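Local coordinates for protein kinase domain-containing protein (Chaetomium thermophilum, PDB 6Z4X) that probably phosphorylates serine and threonine residues of proteins, using ATP, as the cyclin-dependent kinase subunit of the CAK complex, at the phosphothiophosphoric acid-adenylate ester site. Coordinates in Å, arbitrary orientation; residue numbers count along the deposited sequence, not the author numbering.

The phosphothiophosphoric acid-adenylate ester site. Residues 98-99, 101-103, 106, 120, 122, 155, 173-175, 227. With AGS (phosphothiophosphoric acid-adenylate ester), chain B; MG (magnesium ion), chain C.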
# COMPACT_ATOMS: atom_id res chain seq x y z
N LEU A 98 17.46 -19.73 -9.67
CA LEU A 98 18.46 -19.29 -8.70
C LEU A 98 18.17 -19.79 -7.29
O LEU A 98 19.10 -20.00 -6.51
CB LEU A 98 18.56 -17.76 -8.71
CG LEU A 98 18.80 -17.10 -10.07
CD1 LEU A 98 18.87 -15.59 -9.93
CD2 LEU A 98 20.07 -17.65 -10.71
N GLY A 99 16.90 -19.98 -6.94
CA GLY A 99 16.55 -20.35 -5.58
C GLY A 99 15.21 -21.03 -5.52
O GLY A 99 14.34 -20.81 -6.37
N GLY A 101 12.40 -21.35 -2.60
CA GLY A 101 11.95 -20.98 -1.28
C GLY A 101 10.54 -21.44 -0.97
O GLY A 101 9.78 -21.78 -1.88
N THR A 102 10.18 -21.45 0.32
CA THR A 102 8.82 -21.82 0.70
C THR A 102 7.81 -20.78 0.22
O THR A 102 6.65 -21.12 -0.02
CB THR A 102 8.73 -22.00 2.21
OG1 THR A 102 9.08 -20.78 2.87
CG2 THR A 102 9.66 -23.11 2.68
N TYR A 103 8.24 -19.53 0.08
CA TYR A 103 7.34 -18.45 -0.31
C TYR A 103 7.23 -18.32 -1.83
O TYR A 103 6.12 -18.13 -2.35
CB TYR A 103 7.82 -17.13 0.31
CG TYR A 103 7.37 -15.87 -0.39
CD1 TYR A 103 6.04 -15.47 -0.36
CD2 TYR A 103 8.28 -15.07 -1.08
CE1 TYR A 103 5.62 -14.32 -1.00
CE2 TYR A 103 7.87 -13.92 -1.72
CZ TYR A 103 6.54 -13.55 -1.68
OH TYR A 103 6.14 -12.40 -2.31
N VAL A 106 12.62 -18.30 -7.48
CA VAL A 106 13.28 -17.22 -8.20
C VAL A 106 14.03 -17.79 -9.39
O VAL A 106 14.77 -18.78 -9.26
CB VAL A 106 14.23 -16.43 -7.29
CG1 VAL A 106 14.84 -15.25 -8.04
CG2 VAL A 106 13.50 -15.95 -6.04
N ALA A 120 15.38 -10.54 -12.08
CA ALA A 120 14.99 -11.69 -11.28
C ALA A 120 13.47 -11.87 -11.35
O ALA A 120 12.72 -10.93 -11.05
CB ALA A 120 15.44 -11.53 -9.83
N LYS A 122 10.49 -13.62 -9.71
CA LYS A 122 10.01 -14.33 -8.53
C LYS A 122 8.58 -14.80 -8.81
O LYS A 122 7.66 -13.98 -8.89
CB LYS A 122 10.06 -13.43 -7.29
CG LYS A 122 9.72 -14.14 -5.98
CD LYS A 122 9.51 -13.14 -4.85
CE LYS A 122 10.81 -12.78 -4.16
NZ LYS A 122 10.58 -11.91 -2.97
N ILE A 155 14.29 -2.38 -3.26
CA ILE A 155 14.32 -3.29 -4.40
C ILE A 155 13.27 -2.86 -5.42
O ILE A 155 12.11 -2.61 -5.07
CB ILE A 155 14.10 -4.74 -3.96
CG1 ILE A 155 14.20 -5.68 -5.17
CG2 ILE A 155 12.75 -4.89 -3.28
CD1 ILE A 155 14.14 -7.15 -4.82
N GLU A 173 14.50 -6.14 -9.72
CA GLU A 173 15.93 -5.88 -9.85
C GLU A 173 16.73 -7.16 -9.67
O GLU A 173 16.30 -8.09 -8.99
CB GLU A 173 16.35 -4.85 -8.80
CG GLU A 173 17.00 -3.60 -9.33
CD GLU A 173 17.40 -2.66 -8.21
OE1 GLU A 173 16.52 -2.30 -7.39
OE2 GLU A 173 18.59 -2.29 -8.13
N TYR A 174 17.89 -7.22 -10.32
CA TYR A 174 18.80 -8.35 -10.17
C TYR A 174 19.88 -7.99 -9.15
O TYR A 174 20.67 -7.07 -9.37
CB TYR A 174 19.44 -8.74 -11.50
CG TYR A 174 20.32 -9.96 -11.39
CD1 TYR A 174 19.79 -11.19 -11.04
CD2 TYR A 174 21.69 -9.87 -11.63
CE1 TYR A 174 20.60 -12.31 -10.93
CE2 TYR A 174 22.50 -10.98 -11.53
CZ TYR A 174 21.95 -12.20 -11.18
OH TYR A 174 22.76 -13.31 -11.07
N LEU A 175 19.92 -8.74 -8.04
CA LEU A 175 20.82 -8.48 -6.92
C LEU A 175 21.61 -9.75 -6.65
O LEU A 175 21.25 -10.54 -5.77
CB LEU A 175 20.04 -8.03 -5.69
CG LEU A 175 18.91 -7.04 -5.97
CD1 LEU A 175 18.08 -6.78 -4.72
CD2 LEU A 175 19.45 -5.74 -6.55
N LEU A 227 19.34 -6.96 0.57
CA LEU A 227 20.04 -7.55 -0.56
C LEU A 227 21.08 -6.57 -1.09
O LEU A 227 21.01 -5.36 -0.85
CB LEU A 227 19.06 -7.93 -1.66
CG LEU A 227 17.81 -8.66 -1.18
CD1 LEU A 227 17.01 -9.21 -2.35
CD2 LEU A 227 18.17 -9.77 -0.20
PG AGS B . 12.21 -17.79 2.63
S1G AGS B . 12.58 -19.41 3.88
O2G AGS B . 12.53 -16.53 3.34
O3G AGS B . 10.67 -17.77 2.17
PB AGS B . 13.88 -16.69 0.61
O1B AGS B . 13.39 -15.41 1.26
O2B AGS B . 15.35 -17.02 0.60
O3B AGS B . 13.05 -17.91 1.26
PA AGS B . 13.49 -15.52 -1.94
O1A AGS B . 12.25 -15.47 -2.80
O2A AGS B . 13.90 -14.26 -1.21
O3A AGS B . 13.30 -16.73 -0.89
O5' AGS B . 14.70 -16.10 -2.84
C5' AGS B . 16.04 -16.23 -2.34
C4' AGS B . 16.95 -16.74 -3.46
O4' AGS B . 16.79 -15.93 -4.65
C3' AGS B . 18.46 -16.77 -3.20
O3' AGS B . 18.92 -18.11 -3.40
C2' AGS B . 19.13 -15.85 -4.24
O2' AGS B . 20.26 -16.48 -4.82
C1' AGS B . 18.04 -15.65 -5.29
N9 AGS B . 18.03 -14.29 -5.89
C8 AGS B . 18.87 -13.86 -6.85
N7 AGS B . 18.60 -12.57 -7.19
C5 AGS B . 17.55 -12.17 -6.46
C6 AGS B . 16.76 -10.93 -6.33
N6 AGS B . 17.05 -9.85 -7.08
N1 AGS B . 15.74 -10.91 -5.44
C2 AGS B . 15.44 -11.98 -4.68
N3 AGS B . 16.12 -13.14 -4.75
C4 AGS B . 17.17 -13.30 -5.60
MG MG C . 13.55 -13.45 2.59
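This is the ATP pocket of a CMGC kinase, filled by the ATP analogue ATP-gamma-S (AGS) in the cleft between the two lobes. Apolar packing holds the adenine. From the glycine-rich-loop side, Leu98 reaches to the C8 edge of the base with its CG anti to the carbonyl carbon (chi1 -54°), and CD1 lies 3.5 Å from AGS C8. The same CD1 meets the Tyr174 ring at its edge. Val106 comes from that side too. Its CG1, anti to the backbone N (chi1 -176°), points at the base, 3.9 Å from AGS C4, while CG2 turns towards the ribose-phosphate link, 3.4 Å from AGS O5'. An alanine here would lose both methyl branches and would probably loosen the packing over the purine and beside the alpha-phosphate. Ala120 sets its methyl over the C6-N6 edge, on the same side as Val106, and from the opposite side Leu227 puts CD1 under the N1-C2 edge, 3.7 Å from AGS N1.

The exocyclic amine, AGS N6, faces the hinge. Glu173 O is 2.7 Å from AGS N6, but the amine N-H would point elsewhere, so the pair is not a hydrogen bond. Leu175 packs by its branch carbon, CG, against the same amine.

Charge and metal contacts meet the phosphates. Lys122, the conserved lysine of the VAIK motif, runs out with CG anti to the backbone N and bends at chi3 (-87°). Its NZ forms a long, probably weak salt bridge of 3.9 Å to the alpha-phosphate oxygen AGS O1A, which the methylene CE approaches more closely; NZ also sits in plane at the edge of the Tyr103 ring. Magnesium binds the beta-phosphate through AGS O1B at 2.4 Å; further ligands may be unseen. Gly99 and Gly101 of the glycine-rich loop pass close to the ribose and phosphates, and Thr102 OG1 approaches the thiophosphate, 3.5 Å from AGS O3G.

The pocket binds ATP, whose gamma-phosphate the kinase passes to a protein hydroxyl; here the analogue's thiophosphate occupies that place.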